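Local coordinates for glucose-6-phosphate isomerase like protein (Thermus thermophilus, PDB 1WIW) that probably interconverts phosphorylated hexoses, as a glucose-6-phosphate or mannose-6-phosphate isomerase of the PGI/PMI family, at residues T27-G32 with L115-L120; E33-P38 with R88-R93; P38-G43 with G55-G60; L42-G47 with L65-G70; R140-E145 with W259-W264. All coordinates share one frame; numbering follows the deposited sequence.

In the fold
Interactions 1 to 4 share the N-terminal SIS-type half of the chain, built round the parallel sheet of strands 39-45, 64-70, 90-95 and 102-103. Interaction 4 pairs the first two strands. Interaction 3 closes the outer edge of strand 39-45 and lies about 10 Å from interaction 4, centre to centre. Interaction 2 ties the loop ahead of that strand to strand 90-95 and meets interaction 4 through the Arg93-Glu69 salt bridge. Interaction 1 lays the preceding loop on helix 110-121, whose Leu118 packs on Leu68 and Phe66. Interaction 5 stands apart, its centre about 26 Å from that of interaction 4, and joins the loop after helix 125-139 to helix 251-272.

Interaction 1 (T27-G32 with L115-L120); sequences TGPVPG and LRFLLL
Pro31 lies against Phe117 and Leu120, the apolar centre of a contact that lays an irregular loop along helix 110-121 of the N-terminal SIS-type alpha/beta fold. Pro31 CD comes to 3.6 Å from Leu120 CB, ring and leucine crossing at about a right angle. Pro31 CA lies 3.9 Å from Phe117 CE2. The Phe117 torsion (chi1 179°) sets CG anti to the backbone N; CD2 and CE2 are the ring atoms that meet Pro29 and Pro31. Pro29 CG touches Phe117 CD2 at 4.0 Å, while Pro29 O lies at the ring edge, in its plane, 3.6 Å from the same CD2. Beyond the two segments Phe117 also packs on Val102 and Tyr35, and Leu120 on Leu128 of helix 125-139.

Outward from this centre, Val30 CG2 borders the guanidinium of Arg116, 3.7 Å from NH1. The arginine chain runs extended from CG to NE and carries its head across to the loop backbone, where Thr27 N sits over one face. Arg116 NH2 donates to Gly28 O (2.9 Å, 136° at the hydrogen). The oxygen lies near the guanidinium plane, but the nitrogen stands 61° above the carbonyl plane. Gly28 itself has backbone angles that leave no room for a CB beside Thr27 O. Water joins both ends of the guanidinium to the loop. Water 1 donates to Gly28 O and accepts weakly from NH1; water 2 donates to Pro29 O at 2.7 Å and accepts from Arg116 NH2 at 3.1 Å.

Interaction 2 (E33-P38 with R88-R93); sequences EAYPGP and RARVVR
Tyr35 presses on Val92 and Arg90 in the tighter part of this contact. Its CE1 is 3.7 Å from Val92 CG2, and the two side chains cross at about a right angle. The same CE1 stands over one face of the Arg90 guanidinium, offset toward the rim, with ring and guanidinium planes 47° apart. On the solvent side, exposed Glu33 meets Arg90 tip to tip in a salt bridge. One oxygen does the work: Glu33 OE1 takes NH2 of Arg90 at 2.6 Å, nearly in the guanidinium plane, and NH1 weakly at 3.2 Å. The extended arginine chain brings the group there, and NH2 has a second acidic partner in Glu101. Pro36 CD, 4.3 Å from Arg90 NH1, touches only loosely. A leucine in place of Arg90 would probably leave the carboxylates of Glu33 and Glu101 without their shared positive mate and uncover part of the Tyr35 ring. Tyr35 also meets Phe66 edge to face, and Val92 touches Phe66 too. With Tyr35 packed on Val92 and Phe66 of the parallel sheet and on Phe117 of helix 110-121, this is a loop-to-sheet contact of the alpha/beta SIS-type fold.

Interaction 3 (P38-G43 with G55-G60); sequences PHAALG and GLPDWG
Leu56, in the loop that follows helix 48-54, closes on His39 and Ala41 of strand 39-45. Its two methyls divide between them: Leu56 CD2 meets His39 CB at 3.8 Å and Leu56 CD1 meets Ala41 CB at 3.9 Å. Pro57 comes next, its CD 3.3 Å from His39 O and its CG against Ala40 CB. Its carbonyl makes the one hydrogen bond across the segments: Ala41 N donates to Pro57 O at 2.9 Å, nearly straight at 163°. Asp58 then brings its CA to 3.3 Å from Ala41 O in an almost linear CA-H...O contact, while its O lies beside Leu42 CB, buried and without a partner. The Trp59 side chain points away, though its carbonyl carbon touches Ala40 CB; the indole packs on helix 76-83 and its NE1 binds Glu61. Gly60 N ends the contact beside Ala40 CB. Strand 39-45 is outermost in the parallel sheet, with Ala40 and Leu42 bonded to strand 64-70. The crossover loop of the beta-alpha-beta unit lies along the other edge of strand 39-45, where it satisfies the N-H of Ala41 with one nearly straight N-H...O bond and gives Ala41 O a C-H contact, without adding a strand.

Interaction 4 (L42-G47 with L65-G70); sequences LGYGEG and LFLLEG
Leu68 reaches over Gly43 toward Gly47 O. Leu68 CB rests 3.8 Å from Gly43 CA, where Gly43 has no side chain to hold the strands apart. Leu68 CG lies 4.0 Å from Leu42 O. Leu68 CD1 meets Gly47 O at 3.4 Å and, outside the two segments, packs on Leu118. The strands run parallel, their axes only 2° apart. Leu42 N donates to Phe66 O, Leu68 N to Leu42 O, and Tyr44 N to Leu68 O at 2.8 Å. Gly70 N gives a weak bond to Tyr44 O and also donates to Leu68 O, which thus takes two donors. Glu46 N closes the run on Gly70 O at 3.0 Å. A type II' turn from Tyr44 to Gly47 leads toward helix 48-54. Glycines make this fit possible: a CB on Gly43 would strike Gly47 O, and one on Gly70 would strike Tyr44 O. On the other sheet face Leu67 CD1 lies 4.4 Å from Tyr44 CE1, at the ring edge. This is the strand pairing of a beta-alpha-beta unit: helix 76-83 packs on the Leu42, Tyr44 and Leu67 face, helix 110-121 on the Leu68 face, and strand 90-95 along the far edge of 64-70.

Interaction 5 (R140-E145 with W259-W264); sequences RRLGPE and WYRMAW
Leu142, in the loop that links helices 125-139 and 152-160, sets its side chain on Trp264 and Tyr260 of the long helix 251-272. Its CB stands over the five-membered ring of Trp264, 3.8 Å from the centroid and 12° off the normal, a CH-pi contact. Leu142 CD1 comes to 3.4 Å from Trp264 CD1, a tight approach. The same Leu142 methyl lies 4.1 Å from Tyr260 CD2 and 3.9 Å from Arg261 CA. Trp264 chi1 is -92°, off the staggered positions. Leu142 O hangs 3.5 Å above one indole face, offset toward the rim, and is held there by Tyr268 OH and Asn151 ND2. Gly143 CA lies over the face too, and Pro144 CD meets Trp264 CH2 at 3.8 Å.

The loop leads from helix 125-139 toward the C-terminal SIS-type half, to which helix 251-272 belongs. Near its start that helix also touches helix 110-121, where Leu115 packs on Leu252. Within the helix, Trp264 CD1 sits over a face of the Tyr260 ring, offset toward its rim. Trp264 NE1 donates weakly to Tyr260 OH at 3.2 Å, 164° at the hydrogen, and that hydroxyl also bonds Leu21 O. An alanine at Trp264 would probably open a gap beneath Leu142 and Pro144 and cost Tyr260 OH its weak indole donor, leaving it the bond to Leu21 O. Arg261 pairs with Glu138 on helix 125-139.

Interaction 1 (T27-G32 with L115-L120)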
# COMPACT_ATOMS: atom_id res chain seq x y z
N THR B 27 12.44 24.82 -5.20
CA THR B 27 13.70 24.08 -5.28
C THR B 27 13.53 22.90 -6.22
O THR B 27 12.41 22.42 -6.44
CB THR B 27 14.16 23.55 -3.89
OG1 THR B 27 13.19 22.63 -3.38
CG2 THR B 27 14.32 24.70 -2.91
N GLY B 28 14.64 22.42 -6.78
CA GLY B 28 14.59 21.30 -7.69
C GLY B 28 14.93 21.72 -9.11
O GLY B 28 14.86 22.91 -9.43
N PRO B 29 15.31 20.77 -9.98
CA PRO B 29 15.66 21.08 -11.37
C PRO B 29 14.50 21.61 -12.20
O PRO B 29 13.34 21.25 -11.98
CB PRO B 29 16.17 19.75 -11.89
CG PRO B 29 15.29 18.77 -11.18
CD PRO B 29 15.31 19.31 -9.76
N VAL B 30 14.85 22.45 -13.16
CA VAL B 30 13.90 23.07 -14.07
C VAL B 30 14.26 22.55 -15.47
O VAL B 30 15.44 22.52 -15.84
CB VAL B 30 14.04 24.60 -14.05
CG1 VAL B 30 13.17 25.24 -15.11
CG2 VAL B 30 13.67 25.13 -12.67
N PRO B 31 13.26 22.13 -16.25
CA PRO B 31 13.57 21.63 -17.59
C PRO B 31 14.17 22.73 -18.47
O PRO B 31 13.68 23.86 -18.48
CB PRO B 31 12.22 21.12 -18.10
CG PRO B 31 11.24 21.97 -17.38
CD PRO B 31 11.81 22.06 -15.99
N GLY B 32 15.23 22.39 -19.18
CA GLY B 32 15.89 23.36 -20.04
C GLY B 32 15.54 23.21 -21.51
O GLY B 32 16.20 23.79 -22.37
N LEU B 115 7.98 16.06 -8.85
CA LEU B 115 6.69 16.50 -9.38
C LEU B 115 6.80 17.85 -10.09
O LEU B 115 6.26 18.03 -11.18
CB LEU B 115 5.65 16.59 -8.26
CG LEU B 115 4.27 17.11 -8.70
CD1 LEU B 115 3.66 16.18 -9.74
CD2 LEU B 115 3.36 17.23 -7.51
N ARG B 116 7.50 18.78 -9.45
CA ARG B 116 7.70 20.11 -10.02
C ARG B 116 8.34 20.00 -11.40
O ARG B 116 7.92 20.67 -12.35
CB ARG B 116 8.58 20.95 -9.09
CG ARG B 116 8.99 22.32 -9.63
CD ARG B 116 9.43 23.23 -8.49
NE ARG B 116 9.95 24.52 -8.94
CZ ARG B 116 11.19 24.73 -9.36
NH1 ARG B 116 11.58 25.94 -9.75
NH2 ARG B 116 12.06 23.72 -9.37
N PHE B 117 9.34 19.14 -11.52
CA PHE B 117 10.01 18.95 -12.80
C PHE B 117 9.03 18.41 -13.85
O PHE B 117 8.98 18.93 -14.96
CB PHE B 117 11.19 17.99 -12.65
CG PHE B 117 11.92 17.72 -13.94
CD1 PHE B 117 11.59 16.61 -14.72
CD2 PHE B 117 12.93 18.58 -14.38
CE1 PHE B 117 12.26 16.36 -15.92
CE2 PHE B 117 13.59 18.34 -15.58
CZ PHE B 117 13.26 17.23 -16.35
N LEU B 118 8.27 17.39 -13.49
CA LEU B 118 7.30 16.80 -14.41
C LEU B 118 6.24 17.80 -14.87
O LEU B 118 5.89 17.85 -16.05
CB LEU B 118 6.60 15.58 -13.80
CG LEU B 118 7.41 14.29 -13.68
CD1 LEU B 118 6.52 13.16 -13.18
CD2 LEU B 118 7.98 13.92 -15.05
N LEU B 119 5.71 18.59 -13.94
CA LEU B 119 4.69 19.57 -14.32
C LEU B 119 5.28 20.60 -15.28
O LEU B 119 4.63 20.97 -16.26
CB LEU B 119 4.12 20.26 -13.07
CG LEU B 119 3.37 19.36 -12.08
CD1 LEU B 119 2.77 20.21 -10.97
CD2 LEU B 119 2.28 18.58 -12.81
N LEU B 120 6.49 21.06 -15.01
CA LEU B 120 7.15 22.04 -15.86
C LEU B 120 7.57 21.44 -17.20
O LEU B 120 7.68 22.14 -18.21
CB LEU B 120 8.38 22.62 -15.16
CG LEU B 120 8.13 23.54 -13.96
CD1 LEU B 120 9.45 23.88 -13.30
CD2 LEU B 120 7.44 24.81 -14.43
O HOH W 1 14.29 25.75 -8.75
O HOH W 2 12.00 20.63 -9.66

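Interaction 2 (E33-P38 with R88-R93)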
# COMPACT_ATOMS: atom_id res chain seq x y z
N GLU B 33 14.51 22.42 -21.80
CA GLU B 33 14.09 22.21 -23.18
C GLU B 33 12.66 21.70 -23.26
O GLU B 33 12.12 21.18 -22.28
CB GLU B 33 15.05 21.25 -23.88
CG GLU B 33 15.13 19.86 -23.25
CD GLU B 33 16.35 19.09 -23.73
OE1 GLU B 33 16.42 17.87 -23.48
OE2 GLU B 33 17.24 19.71 -24.35
N ALA B 34 12.06 21.84 -24.44
CA ALA B 34 10.69 21.40 -24.65
C ALA B 34 10.64 19.93 -25.05
O ALA B 34 10.65 19.60 -26.23
CB ALA B 34 10.03 22.25 -25.73
N TYR B 35 10.59 19.06 -24.05
CA TYR B 35 10.53 17.62 -24.30
C TYR B 35 9.36 17.32 -25.21
O TYR B 35 8.22 17.68 -24.92
CB TYR B 35 10.39 16.87 -22.97
CG TYR B 35 11.59 17.03 -22.08
CD1 TYR B 35 12.77 16.34 -22.33
CD2 TYR B 35 11.56 17.92 -21.00
CE1 TYR B 35 13.90 16.53 -21.53
CE2 TYR B 35 12.68 18.11 -20.20
CZ TYR B 35 13.84 17.42 -20.47
OH TYR B 35 14.96 17.61 -19.69
N PRO B 36 9.62 16.64 -26.33
CA PRO B 36 8.56 16.29 -27.29
C PRO B 36 7.55 15.31 -26.71
O PRO B 36 7.92 14.27 -26.16
CB PRO B 36 9.35 15.70 -28.45
CG PRO B 36 10.49 15.02 -27.76
CD PRO B 36 10.91 16.07 -26.75
N GLY B 37 6.27 15.64 -26.84
CA GLY B 37 5.23 14.77 -26.35
C GLY B 37 4.99 13.66 -27.35
O GLY B 37 5.58 13.69 -28.44
N PRO B 38 4.15 12.66 -27.04
CA PRO B 38 3.42 12.53 -25.77
C PRO B 38 4.37 12.27 -24.60
O PRO B 38 5.52 11.89 -24.80
CB PRO B 38 2.48 11.36 -26.04
CG PRO B 38 3.29 10.50 -26.94
CD PRO B 38 3.89 11.50 -27.90
N ARG B 88 10.37 4.09 -29.91
CA ARG B 88 10.81 5.37 -30.47
C ARG B 88 10.76 6.49 -29.43
O ARG B 88 11.01 7.65 -29.75
CB ARG B 88 9.93 5.75 -31.66
CG ARG B 88 9.79 4.66 -32.71
CD ARG B 88 8.98 5.15 -33.90
NE ARG B 88 7.72 5.77 -33.50
CZ ARG B 88 6.76 5.16 -32.81
NH1 ARG B 88 6.92 3.89 -32.44
NH2 ARG B 88 5.66 5.81 -32.48
N ALA B 89 10.44 6.13 -28.19
CA ALA B 89 10.36 7.12 -27.12
C ALA B 89 11.73 7.50 -26.60
O ALA B 89 12.59 6.64 -26.40
CB ALA B 89 9.50 6.58 -25.98
N ARG B 90 11.94 8.79 -26.39
CA ARG B 90 13.20 9.29 -25.87
C ARG B 90 13.19 9.10 -24.35
O ARG B 90 12.22 9.48 -23.69
CB ARG B 90 13.37 10.78 -26.19
CG ARG B 90 14.58 11.41 -25.52
CD ARG B 90 14.56 12.92 -25.65
NE ARG B 90 15.62 13.53 -24.86
CZ ARG B 90 15.78 14.84 -24.71
NH1 ARG B 90 14.95 15.69 -25.30
NH2 ARG B 90 16.78 15.31 -23.97
N VAL B 91 14.25 8.51 -23.82
CA VAL B 91 14.33 8.28 -22.38
C VAL B 91 15.10 9.38 -21.66
O VAL B 91 16.22 9.71 -22.03
CB VAL B 91 15.02 6.93 -22.08
CG1 VAL B 91 15.09 6.71 -20.57
CG2 VAL B 91 14.26 5.80 -22.74
N VAL B 92 14.47 9.95 -20.64
CA VAL B 92 15.09 11.00 -19.84
C VAL B 92 15.17 10.53 -18.40
O VAL B 92 14.15 10.41 -17.72
CB VAL B 92 14.29 12.32 -19.90
CG1 VAL B 92 14.94 13.35 -18.98
CG2 VAL B 92 14.27 12.85 -21.33
N ARG B 93 16.39 10.25 -17.95
CA ARG B 93 16.63 9.77 -16.60
C ARG B 93 16.77 10.92 -15.60
O ARG B 93 17.63 11.79 -15.75
CB ARG B 93 17.91 8.93 -16.57
CG ARG B 93 17.88 7.70 -17.47
CD ARG B 93 19.25 7.04 -17.49
NE ARG B 93 19.66 6.62 -16.15
CZ ARG B 93 20.91 6.36 -15.79
NH1 ARG B 93 21.89 6.46 -16.68
NH2 ARG B 93 21.18 5.98 -14.55

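Interaction 3 (P38-G43 with G55-G60)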
# COMPACT_ATOMS: atom_id res chain seq x y z
N PRO B 38 4.15 12.66 -27.04
CA PRO B 38 3.42 12.53 -25.77
C PRO B 38 4.37 12.27 -24.60
O PRO B 38 5.52 11.89 -24.80
CB PRO B 38 2.48 11.36 -26.04
CG PRO B 38 3.29 10.50 -26.94
CD PRO B 38 3.89 11.50 -27.90
N HIS B 39 3.87 12.47 -23.39
CA HIS B 39 4.68 12.28 -22.19
C HIS B 39 4.31 11.06 -21.37
O HIS B 39 3.14 10.70 -21.26
CB HIS B 39 4.58 13.52 -21.30
CG HIS B 39 4.88 14.80 -22.01
ND1 HIS B 39 6.11 15.06 -22.59
CD2 HIS B 39 4.12 15.90 -22.24
CE1 HIS B 39 6.08 16.27 -23.14
NE2 HIS B 39 4.89 16.79 -22.94
N ALA B 40 5.32 10.43 -20.77
CA ALA B 40 5.10 9.27 -19.93
C ALA B 40 6.12 9.31 -18.79
O ALA B 40 7.20 9.90 -18.94
CB ALA B 40 5.27 7.98 -20.74
N ALA B 41 5.78 8.71 -17.66
CA ALA B 41 6.68 8.68 -16.53
C ALA B 41 6.55 7.39 -15.73
O ALA B 41 5.45 6.87 -15.53
CB ALA B 41 6.43 9.88 -15.63
N LEU B 42 7.69 6.88 -15.29
CA LEU B 42 7.76 5.66 -14.50
C LEU B 42 8.70 6.02 -13.36
O LEU B 42 9.85 6.39 -13.61
CB LEU B 42 8.33 4.51 -15.33
CG LEU B 42 8.44 3.14 -14.68
CD1 LEU B 42 7.08 2.68 -14.18
CD2 LEU B 42 8.99 2.15 -15.69
N GLY B 43 8.23 5.94 -12.13
CA GLY B 43 9.08 6.32 -11.02
C GLY B 43 9.42 5.23 -10.02
O GLY B 43 8.70 4.24 -9.87
N GLY B 55 -0.24 11.64 -13.14
CA GLY B 55 -1.31 11.03 -13.91
C GLY B 55 -0.85 10.58 -15.29
O GLY B 55 -1.63 10.01 -16.05
N LEU B 56 0.41 10.84 -15.61
CA LEU B 56 0.97 10.44 -16.89
C LEU B 56 0.98 8.92 -17.04
O LEU B 56 1.03 8.20 -16.05
CB LEU B 56 2.42 10.94 -17.02
CG LEU B 56 2.70 12.44 -17.14
CD1 LEU B 56 4.20 12.68 -17.06
CD2 LEU B 56 2.15 12.96 -18.45
N PRO B 57 0.91 8.42 -18.28
CA PRO B 57 0.93 6.96 -18.45
C PRO B 57 2.29 6.45 -18.00
O PRO B 57 3.27 7.20 -18.00
CB PRO B 57 0.68 6.78 -19.94
CG PRO B 57 1.23 8.04 -20.54
CD PRO B 57 0.74 9.09 -19.58
N ASP B 58 2.36 5.18 -17.61
CA ASP B 58 3.61 4.59 -17.13
C ASP B 58 4.51 4.03 -18.23
O ASP B 58 5.48 3.33 -17.95
CB ASP B 58 3.31 3.48 -16.11
CG ASP B 58 2.70 2.24 -16.75
OD1 ASP B 58 1.64 2.37 -17.40
OD2 ASP B 58 3.27 1.15 -16.60
N TRP B 59 4.18 4.32 -19.48
CA TRP B 59 4.98 3.84 -20.60
C TRP B 59 4.57 4.49 -21.91
O TRP B 59 3.42 4.90 -22.08
CB TRP B 59 4.86 2.31 -20.70
CG TRP B 59 5.82 1.70 -21.68
CD1 TRP B 59 5.56 1.35 -22.98
CD2 TRP B 59 7.19 1.38 -21.44
NE1 TRP B 59 6.70 0.84 -23.56
CE2 TRP B 59 7.72 0.84 -22.64
CE3 TRP B 59 8.04 1.50 -20.33
CZ2 TRP B 59 9.05 0.43 -22.76
CZ3 TRP B 59 9.37 1.08 -20.45
CH2 TRP B 59 9.85 0.55 -21.65
N GLY B 60 5.52 4.57 -22.84
CA GLY B 60 5.23 5.18 -24.13
C GLY B 60 6.08 4.63 -25.25
O GLY B 60 7.23 4.22 -25.03

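Interaction 4 (L42-G47 with L65-G70)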
# COMPACT_ATOMS: atom_id res chain seq x y z
N LEU B 42 7.69 6.88 -15.29
CA LEU B 42 7.76 5.66 -14.50
C LEU B 42 8.70 6.02 -13.36
O LEU B 42 9.85 6.39 -13.61
CB LEU B 42 8.33 4.51 -15.33
CG LEU B 42 8.44 3.14 -14.68
CD1 LEU B 42 7.08 2.68 -14.18
CD2 LEU B 42 8.99 2.15 -15.69
N GLY B 43 8.23 5.94 -12.13
CA GLY B 43 9.08 6.32 -11.02
C GLY B 43 9.42 5.23 -10.02
O GLY B 43 8.70 4.24 -9.87
N TYR B 44 10.54 5.44 -9.32
CA TYR B 44 11.03 4.51 -8.31
C TYR B 44 11.48 5.32 -7.10
O TYR B 44 11.94 6.45 -7.23
CB TYR B 44 12.21 3.71 -8.85
CG TYR B 44 11.90 2.97 -10.13
CD1 TYR B 44 11.98 3.61 -11.37
CD2 TYR B 44 11.49 1.64 -10.11
CE1 TYR B 44 11.67 2.94 -12.55
CE2 TYR B 44 11.17 0.96 -11.27
CZ TYR B 44 11.26 1.61 -12.49
OH TYR B 44 10.95 0.93 -13.64
N GLY B 45 11.35 4.72 -5.91
CA GLY B 45 11.76 5.39 -4.69
C GLY B 45 11.19 6.79 -4.52
O GLY B 45 9.97 6.96 -4.51
N GLU B 46 12.08 7.77 -4.40
CA GLU B 46 11.70 9.17 -4.22
C GLU B 46 10.98 9.77 -5.42
O GLU B 46 10.52 10.90 -5.36
CB GLU B 46 12.94 10.01 -3.90
CG GLU B 46 13.53 9.75 -2.50
CD GLU B 46 14.85 10.49 -2.26
OE1 GLU B 46 15.12 11.49 -2.97
OE2 GLU B 46 15.60 10.07 -1.35
N GLY B 47 10.90 9.00 -6.51
CA GLY B 47 10.23 9.50 -7.69
C GLY B 47 8.89 8.84 -8.00
O GLY B 47 8.15 9.32 -8.86
N LEU B 65 9.90 9.57 -22.40
CA LEU B 65 9.58 8.72 -21.26
C LEU B 65 10.48 9.19 -20.12
O LEU B 65 11.70 9.10 -20.21
CB LEU B 65 9.87 7.25 -21.60
CG LEU B 65 9.67 6.16 -20.53
CD1 LEU B 65 10.78 6.23 -19.50
CD2 LEU B 65 8.30 6.32 -19.87
N PHE B 66 9.86 9.74 -19.08
CA PHE B 66 10.62 10.21 -17.93
C PHE B 66 10.79 9.07 -16.93
O PHE B 66 9.82 8.56 -16.38
CB PHE B 66 9.90 11.38 -17.27
CG PHE B 66 9.87 12.62 -18.11
CD1 PHE B 66 11.04 13.35 -18.33
CD2 PHE B 66 8.69 13.06 -18.69
CE1 PHE B 66 11.02 14.49 -19.13
CE2 PHE B 66 8.66 14.21 -19.48
CZ PHE B 66 9.83 14.92 -19.71
N LEU B 67 12.04 8.67 -16.73
CA LEU B 67 12.37 7.59 -15.81
C LEU B 67 12.85 8.24 -14.52
O LEU B 67 13.98 8.70 -14.44
CB LEU B 67 13.48 6.74 -16.43
CG LEU B 67 13.48 5.23 -16.19
CD1 LEU B 67 12.13 4.64 -16.55
CD2 LEU B 67 14.58 4.59 -17.04
N LEU B 68 11.98 8.29 -13.51
CA LEU B 68 12.32 8.92 -12.23
C LEU B 68 13.02 7.92 -11.31
O LEU B 68 12.38 7.26 -10.49
CB LEU B 68 11.05 9.48 -11.57
CG LEU B 68 10.14 10.27 -12.51
CD1 LEU B 68 8.99 10.89 -11.73
CD2 LEU B 68 10.94 11.35 -13.22
N GLU B 69 14.34 7.84 -11.45
CA GLU B 69 15.15 6.91 -10.67
C GLU B 69 15.46 7.43 -9.27
O GLU B 69 16.57 7.89 -8.99
CB GLU B 69 16.45 6.62 -11.41
CG GLU B 69 16.22 6.18 -12.84
CD GLU B 69 17.50 5.87 -13.59
OE1 GLU B 69 17.42 5.55 -14.80
OE2 GLU B 69 18.59 5.96 -12.98
N GLY B 70 14.46 7.34 -8.39
CA GLY B 70 14.61 7.81 -7.03
C GLY B 70 15.12 6.78 -6.04
O GLY B 70 14.96 6.96 -4.83

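Interaction 5 (R140-E145 with W259-W264)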
# COMPACT_ATOMS: atom_id res chain seq x y z
N ARG B 140 2.93 29.07 6.45
CA ARG B 140 2.70 30.18 7.39
C ARG B 140 2.46 29.76 8.84
O ARG B 140 2.87 30.47 9.76
CB ARG B 140 1.52 31.04 6.93
CG ARG B 140 1.74 31.73 5.59
CD ARG B 140 0.45 32.39 5.12
NE ARG B 140 0.52 32.82 3.73
CZ ARG B 140 -0.54 33.16 3.00
NH1 ARG B 140 -0.38 33.53 1.73
NH2 ARG B 140 -1.75 33.12 3.53
N ARG B 141 1.80 28.63 9.05
CA ARG B 141 1.49 28.17 10.40
C ARG B 141 2.26 26.93 10.85
O ARG B 141 2.00 26.41 11.93
CB ARG B 141 -0.01 27.89 10.52
CG ARG B 141 -0.90 29.10 10.21
CD ARG B 141 -2.37 28.70 10.07
NE ARG B 141 -2.98 28.31 11.33
CZ ARG B 141 -3.20 29.14 12.35
NH1 ARG B 141 -3.76 28.71 13.46
NH2 ARG B 141 -2.84 30.42 12.25
N LEU B 142 3.21 26.48 10.04
CA LEU B 142 3.95 25.26 10.37
C LEU B 142 5.37 25.42 10.88
O LEU B 142 5.96 24.47 11.39
CB LEU B 142 3.96 24.33 9.15
CG LEU B 142 2.60 23.95 8.56
CD1 LEU B 142 2.82 23.06 7.35
CD2 LEU B 142 1.74 23.25 9.61
N GLY B 143 5.93 26.62 10.74
CA GLY B 143 7.30 26.84 11.19
C GLY B 143 7.52 26.75 12.69
O GLY B 143 6.58 26.94 13.47
N PRO B 144 8.76 26.49 13.12
CA PRO B 144 9.15 26.37 14.52
C PRO B 144 8.79 27.59 15.36
O PRO B 144 8.55 27.48 16.57
CB PRO B 144 10.66 26.16 14.44
CG PRO B 144 10.84 25.49 13.12
CD PRO B 144 9.92 26.28 12.24
N GLU B 145 8.77 28.76 14.73
CA GLU B 145 8.45 30.00 15.43
C GLU B 145 6.96 30.11 15.74
O GLU B 145 6.54 30.95 16.54
CB GLU B 145 8.93 31.22 14.62
CG GLU B 145 8.08 31.56 13.40
CD GLU B 145 8.29 30.64 12.20
OE1 GLU B 145 7.59 30.84 11.19
OE2 GLU B 145 9.15 29.74 12.27
N TRP B 259 0.50 16.33 2.07
CA TRP B 259 1.83 15.73 2.14
C TRP B 259 2.81 16.66 2.86
O TRP B 259 3.58 16.22 3.72
CB TRP B 259 2.33 15.44 0.72
CG TRP B 259 3.73 14.90 0.64
CD1 TRP B 259 4.13 13.60 0.77
CD2 TRP B 259 4.92 15.67 0.43
NE1 TRP B 259 5.50 13.51 0.66
CE2 TRP B 259 6.01 14.77 0.45
CE3 TRP B 259 5.18 17.04 0.23
CZ2 TRP B 259 7.34 15.19 0.28
CZ3 TRP B 259 6.50 17.45 0.06
CH2 TRP B 259 7.56 16.53 0.09
N TYR B 260 2.79 17.94 2.50
CA TYR B 260 3.69 18.93 3.10
C TYR B 260 3.43 19.11 4.61
O TYR B 260 4.37 19.15 5.40
CB TYR B 260 3.53 20.28 2.40
CG TYR B 260 4.50 21.37 2.85
CD1 TYR B 260 5.88 21.23 2.66
CD2 TYR B 260 4.03 22.55 3.43
CE1 TYR B 260 6.77 22.25 3.02
CE2 TYR B 260 4.92 23.58 3.80
CZ TYR B 260 6.28 23.42 3.59
OH TYR B 260 7.16 24.43 3.92
N ARG B 261 2.17 19.21 5.00
CA ARG B 261 1.86 19.36 6.42
C ARG B 261 2.30 18.11 7.20
O ARG B 261 2.69 18.20 8.37
CB ARG B 261 0.36 19.59 6.64
CG ARG B 261 -0.00 19.72 8.11
CD ARG B 261 -1.49 19.91 8.34
NE ARG B 261 -2.00 21.16 7.79
CZ ARG B 261 -3.13 21.74 8.19
NH1 ARG B 261 -3.53 22.88 7.63
NH2 ARG B 261 -3.85 21.19 9.15
N MSE B 262 2.23 16.95 6.56
CA MSE B 262 2.65 15.72 7.22
C MSE B 262 4.18 15.65 7.33
O MSE B 262 4.71 15.06 8.26
CB MSE B 262 2.12 14.49 6.48
CG MSE B 262 0.61 14.34 6.59
SE MSE B 262 -0.04 14.16 8.43
CE MSE B 262 -1.11 12.60 8.19
N ALA B 263 4.89 16.25 6.37
CA ALA B 263 6.35 16.25 6.43
C ALA B 263 6.74 17.05 7.67
O ALA B 263 7.60 16.64 8.45
CB ALA B 263 6.94 16.88 5.18
N TRP B 264 6.09 18.19 7.85
CA TRP B 264 6.34 19.04 9.01
C TRP B 264 5.95 18.30 10.30
O TRP B 264 6.64 18.40 11.31
CB TRP B 264 5.53 20.34 8.92
CG TRP B 264 6.28 21.47 8.27
CD1 TRP B 264 6.02 22.05 7.06
CD2 TRP B 264 7.40 22.19 8.82
NE1 TRP B 264 6.90 23.08 6.82
CE2 TRP B 264 7.76 23.18 7.88
CE3 TRP B 264 8.13 22.08 10.01
CZ2 TRP B 264 8.83 24.07 8.10
CZ3 TRP B 264 9.20 22.96 10.23
CH2 TRP B 264 9.53 23.94 9.27